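Local structure of arabinan endo-1,5-alpha-l-arabinosidase A (Cellvibrio cellulosa, 1GYH) at residues S33-R36 with V37-R40; A265-D269 with G270-L274. The protein hydrolyses the alpha-1,5-arabinofuranosyl bonds of linear arabinan, releasing almost exclusively arabinotriose during breakdown of the plant cell wall. All coordinates share one frame; numbering follows the deposited sequence. Where two conformers were deposited one is given.

In the fold
Both contacts are hairpin turns of neighbouring sheets in the five-bladed beta-propeller of this family 43 glycosidase. Contact 1 joins strands 29-33 and 38-44, contact 2 joins strands 257-268 and 271-280, and their centres lie about 17 Å apart. In one of its two conformers, R36 reaches from contact 1 to contact 2: its CD packs 3.8 Å from W268 CZ3 and its NH2 lies 3.6 Å from Y273 CE2. W19 of strand 18-23 touches the side chains of W39 and R36 and meets W268 edge-to-face. Neither turn holds a known substrate-binding or catalytic residue. The side chain of W39 is about 10 Å from that of D6, a probable substrate-binding residue, and Y266 about 10 Å from D9, the probable proton acceptor.

Contact 1 of 2, residues S33-R36 with V37-R40; sequences SKDR and VNWR
S33 and D35 reach across a tight turn to N38, V37 and W39, tying the end of strand 29-33 to the start of strand 38-44. The side chain of S33 works from both of its atoms. Its CB sits over one face of the W39 indole, 3.5 Å from the centroid of the six-membered ring and offset toward the rim, a CH-pi contact. With OG anti to the backbone N (chi1 173°), the hydroxyl swings toward the next strand and donates to N38 O at 2.7 Å, arriving well above the carbonyl plane. The same OG accepts from D35 N at 3.2 Å, which makes an ST turn, and more weakly from R36 N. A water extends the link by accepting from K34 N and donating to N38 O, giving that carbonyl a second donor.

D35, two residues on in the loop, makes the second set of bonds. At chi1 57° its CG lies between the backbone N and the carbonyl carbon, and the carboxylate reaches forward to V37 and N38. OD1 receives two successive amides: N38 N at 2.9 Å, nearly straight and on the syn side, and V37 N at 3.0 Å from above the carboxylate plane. W39 NE1 makes a weak bond to R36 O, 3.3 Å long and bent to 127°; Y312 OH is a second partner of that oxygen. L21, Y31 and L289 also pack against the indole, rooting the turn in the body of the protein. Two N-H donors on a single carboxylate oxygen probably favour the charged form of D35, while the serine hydroxyl, donating to N38 O and accepting from D35 N, links the two sides of the loop as CB packs on the indole.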
loop_
_atom_site.group_PDB
_atom_site.type_symbol
_atom_site.label_atom_id
_atom_site.label_comp_id
_atom_site.label_asym_id
_atom_site.label_seq_id
_atom_site.Cartn_x
_atom_site.Cartn_y
_atom_site.Cartn_z
ATOM N N SER A 33 -10.183 -1.730 16.524
ATOM C CA SER A 33 -10.570 -3.055 16.956
ATOM C C SER A 33 -9.698 -3.551 18.121
ATOM O O SER A 33 -8.504 -3.249 18.181
ATOM C CB SER A 33 -10.473 -4.034 15.778
ATOM O OG SER A 33 -10.697 -5.364 16.194
ATOM N N LYS A 34 -10.298 -4.327 19.010
ATOM C CA LYS A 34 -9.547 -4.951 20.105
ATOM C C LYS A 34 -8.946 -6.314 19.716
ATOM O O LYS A 34 -8.005 -6.748 20.349
ATOM C CB LYS A 34 -10.439 -5.047 21.373
ATOM C CG LYS A 34 -10.896 -3.644 21.902
ATOM C CD LYS A 34 -9.767 -2.809 22.566
ATOM C CE LYS A 34 -10.245 -1.421 22.983
ATOM N NZ LYS A 34 -9.250 -0.757 23.828
ATOM N N ASP A 35 -9.463 -6.966 18.673
ATOM C CA ASP A 35 -9.097 -8.354 18.333
ATOM C C ASP A 35 -8.729 -8.632 16.870
ATOM O O ASP A 35 -8.484 -9.766 16.524
ATOM C CB ASP A 35 -10.229 -9.315 18.741
ATOM C CG ASP A 35 -11.585 -8.959 18.089
ATOM O OD1 ASP A 35 -11.601 -8.290 17.014
ATOM O OD2 ASP A 35 -12.660 -9.320 18.595
ATOM N N ARG A 36 -8.686 -7.602 16.023
ATOM C CA ARG A 36 -8.336 -7.704 14.592
ATOM C C ARG A 36 -9.408 -8.337 13.690
ATOM O O ARG A 36 -9.171 -8.536 12.491
ATOM C CB ARG A 36 -7.007 -8.482 14.353
ATOM C CG ARG A 36 -5.749 -7.829 14.808
ATOM C CD ARG A 36 -4.491 -8.503 14.153
ATOM N NE ARG A 36 -4.140 -9.808 14.712
ATOM C CZ ARG A 36 -4.405 -11.012 14.189
ATOM N NH1 ARG A 36 -5.106 -11.177 13.073
ATOM N NH2 ARG A 36 -3.975 -12.088 14.836
ATOM N N VAL A 37 -10.568 -8.641 14.264
ATOM C CA VAL A 37 -11.677 -9.320 13.583
ATOM C C VAL A 37 -12.962 -8.452 13.584
ATOM O O VAL A 37 -13.618 -8.314 12.553
ATOM C CB VAL A 37 -12.013 -10.670 14.289
ATOM C CG1 VAL A 37 -13.314 -11.318 13.737
ATOM C CG2 VAL A 37 -10.845 -11.643 14.173
ATOM N N ASN A 38 -13.344 -7.952 14.752
ATOM C CA ASN A 38 -14.504 -7.087 14.978
ATOM C C ASN A 38 -14.098 -5.595 14.949
ATOM O O ASN A 38 -13.370 -5.128 15.835
ATOM C CB ASN A 38 -15.158 -7.458 16.329
ATOM C CG ASN A 38 -15.663 -8.878 16.361
ATOM O OD1 ASN A 38 -15.095 -9.785 17.024
ATOM N ND2 ASN A 38 -16.747 -9.096 15.673
ATOM N N TRP A 39 -14.518 -4.866 13.901
ATOM C CA TRP A 39 -14.052 -3.495 13.619
ATOM C C TRP A 39 -15.197 -2.499 13.697
ATOM O O TRP A 39 -16.257 -2.744 13.123
ATOM C CB TRP A 39 -13.433 -3.412 12.203
ATOM C CG TRP A 39 -12.164 -4.228 11.988
ATOM C CD1 TRP A 39 -12.058 -5.502 11.488
ATOM C CD2 TRP A 39 -10.829 -3.802 12.272
ATOM N NE1 TRP A 39 -10.741 -5.880 11.456
ATOM C CE2 TRP A 39 -9.967 -4.863 11.945
ATOM C CE3 TRP A 39 -10.273 -2.625 12.782
ATOM C CZ2 TRP A 39 -8.588 -4.783 12.115
ATOM C CZ3 TRP A 39 -8.900 -2.542 12.943
ATOM C CH2 TRP A 39 -8.079 -3.612 12.619
ATOM N N ARG A 40 -14.991 -1.381 14.399
ATOM C CA ARG A 40 -15.911 -0.230 14.356
ATOM C C ARG A 40 -15.313 0.964 13.620
ATOM O O ARG A 40 -14.098 1.217 13.649
ATOM C CB ARG A 40 -16.290 0.228 15.744
ATOM C CG ARG A 40 -15.113 0.277 16.723
ATOM C CD ARG A 40 -15.361 1.210 17.928
ATOM N NE ARG A 40 -16.803 1.163 18.076
ATOM C CZ ARG A 40 -17.487 0.187 18.672
ATOM N NH1 ARG A 40 -16.884 -0.802 19.348
ATOM N NH2 ARG A 40 -18.805 0.233 18.616
HETATM O O HOH W 1 -13.185 -4.929 18.681
#

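Contact 2 of 2, residues A265-D269 with G270-L274; sequences AYTWD and GKDYL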
loop_
_atom_site.group_PDB
_atom_site.type_symbol
_atom_site.label_atom_id
_atom_site.label_comp_id
_atom_site.label_asym_id
_atom_site.label_seq_id
_atom_site.Cartn_x
_atom_site.Cartn_y
_atom_site.Cartn_z
ATOM N N ALA A 265 2.056 -5.951 5.071
ATOM C CA ALA A 265 2.624 -7.133 5.769
ATOM C C ALA A 265 3.319 -6.639 7.035
ATOM O O ALA A 265 3.921 -5.552 7.043
ATOM C CB ALA A 265 3.585 -7.887 4.884
ATOM N N TYR A 266 3.175 -7.406 8.115
ATOM C CA TYR A 266 3.612 -6.981 9.422
ATOM C C TYR A 266 4.072 -8.155 10.269
ATOM O O TYR A 266 3.643 -9.309 10.062
ATOM C CB TYR A 266 2.474 -6.286 10.180
ATOM C CG TYR A 266 1.888 -5.108 9.399
ATOM C CD1 TYR A 266 2.477 -3.860 9.465
ATOM C CD2 TYR A 266 0.769 -5.275 8.595
ATOM C CE1 TYR A 266 1.946 -2.770 8.769
ATOM C CE2 TYR A 266 0.220 -4.196 7.874
ATOM C CZ TYR A 266 0.814 -2.945 7.973
ATOM O OH TYR A 266 0.296 -1.860 7.299
ATOM N N THR A 267 4.972 -7.817 11.183
ATOM C CA THR A 267 5.400 -8.692 12.253
ATOM C C THR A 267 4.852 -8.127 13.556
ATOM O O THR A 267 5.219 -7.040 13.970
ATOM C CB THR A 267 6.941 -8.790 12.246
ATOM O OG1 THR A 267 7.410 -9.403 11.026
ATOM C CG2 THR A 267 7.431 -9.739 13.391
ATOM N N TRP A 268 3.955 -8.884 14.190
ATOM C CA TRP A 268 3.346 -8.553 15.478
ATOM C C TRP A 268 3.608 -9.699 16.485
ATOM O O TRP A 268 3.200 -10.840 16.238
ATOM C CB TRP A 268 1.833 -8.422 15.317
ATOM C CG TRP A 268 1.378 -7.269 14.372
ATOM C CD1 TRP A 268 1.843 -5.992 14.340
ATOM C CD2 TRP A 268 0.339 -7.336 13.387
ATOM N NE1 TRP A 268 1.166 -5.260 13.384
ATOM C CE2 TRP A 268 0.242 -6.063 12.789
ATOM C CE3 TRP A 268 -0.537 -8.343 12.961
ATOM C CZ2 TRP A 268 -0.682 -5.775 11.787
ATOM C CZ3 TRP A 268 -1.455 -8.057 11.955
ATOM C CH2 TRP A 268 -1.503 -6.785 11.375
ATOM N N ASP A 269 4.281 -9.384 17.593
ATOM C CA ASP A 269 4.480 -10.357 18.684
ATOM C C ASP A 269 5.038 -11.692 18.166
ATOM O O ASP A 269 4.540 -12.765 18.540
ATOM C CB ASP A 269 3.175 -10.620 19.430
ATOM C CG ASP A 269 2.509 -9.357 19.880
ATOM O OD1 ASP A 269 3.170 -8.446 20.439
ATOM O OD2 ASP A 269 1.302 -9.173 19.697
ATOM N N GLY A 270 6.029 -11.608 17.276
ATOM C CA GLY A 270 6.838 -12.768 16.888
ATOM C C GLY A 270 6.221 -13.638 15.811
ATOM O O GLY A 270 6.727 -14.724 15.529
ATOM N N LYS A 271 5.155 -13.154 15.164
ATOM C CA LYS A 271 4.547 -13.884 14.039
ATOM C C LYS A 271 4.246 -12.918 12.887
ATOM O O LYS A 271 4.108 -11.718 13.104
ATOM C CB LYS A 271 3.255 -14.536 14.478
ATOM C CG LYS A 271 3.465 -15.710 15.408
ATOM C CD LYS A 271 2.162 -16.096 16.084
ATOM C CE LYS A 271 1.162 -16.712 15.076
ATOM N NZ LYS A 271 1.729 -17.904 14.383
ATOM N N ASP A 272 4.105 -13.447 11.679
ATOM C CA ASP A 272 3.985 -12.577 10.507
ATOM C C ASP A 272 2.614 -12.701 9.843
ATOM O O ASP A 272 2.006 -13.795 9.845
ATOM C CB ASP A 272 5.066 -12.913 9.508
ATOM C CG ASP A 272 6.474 -12.942 10.128
ATOM O OD1 ASP A 272 6.854 -12.045 10.934
ATOM O OD2 ASP A 272 7.280 -13.846 9.795
ATOM N N TYR A 273 2.169 -11.587 9.232
ATOM C CA TYR A 273 0.808 -11.452 8.716
ATOM C C TYR A 273 0.809 -10.695 7.379
ATOM O O TYR A 273 1.537 -9.735 7.179
ATOM C CB TYR A 273 -0.091 -10.753 9.736
ATOM C CG TYR A 273 -0.206 -11.503 11.092
ATOM C CD1 TYR A 273 0.727 -11.279 12.100
ATOM C CD2 TYR A 273 -1.249 -12.404 11.350
ATOM C CE1 TYR A 273 0.647 -11.945 13.334
ATOM C CE2 TYR A 273 -1.352 -13.085 12.589
ATOM C CZ TYR A 273 -0.404 -12.826 13.574
ATOM O OH TYR A 273 -0.475 -13.423 14.816
ATOM N N LEU A 274 0.013 -11.187 6.463
ATOM C CA LEU A 274 -0.253 -10.555 5.166
ATOM C C LEU A 274 -1.685 -9.923 5.232
ATOM O O LEU A 274 -2.629 -10.591 5.647
ATOM C CB LEU A 274 -0.223 -11.626 4.084
ATOM C CG LEU A 274 -0.375 -11.092 2.636
ATOM C CD1 LEU A 274 0.810 -10.353 2.189
ATOM C CD2 LEU A 274 -0.649 -12.223 1.673
HETATM O O HOH W 2 0.889 -12.352 16.844
#
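A beta hairpin with a two-residue loop joins strands 257-268 and 271-280, and its tip is a type I' turn from W268 to K271, with D269 and G270 at the corners, both at positive phi. W268 and K271 form the hydrogen-bonded pair that closes it: W268 N donates to K271 O at 3.0 Å, and K271 N returns to W268 O at 3.2 Å. Further along, Y266 and Y273 make the next such pair, with Y273 N to Y266 O at 2.8 Å.

On the face that carries the aromatic residues, W268 crosses Y273 with the ring planes at 34°, and W268 CE3 comes to 3.3 Å from Y273 CD1. The indole also lies against its own strand neighbour, Y266 CB being over one of its faces. A water donates to W268 O and lies 2.7 Å from Y273 OH, joining the phenol to the turn. The hairpin supplies the first two strands of a four-stranded propeller blade: D272 and L274 bond through their backbones to strand 286-296, and Y266 OH reaches M12 N of strand 11-15 in another sheet.

The other face carries T267 and D272 side by side. T267 OG1, anti to the carbonyl carbon (chi1 -64°), donates to D272 OD1 at 2.7 Å, meeting the carboxylate from above its plane. D272 OD2 takes a salt bridge from K199 and a bond from W296 NE1.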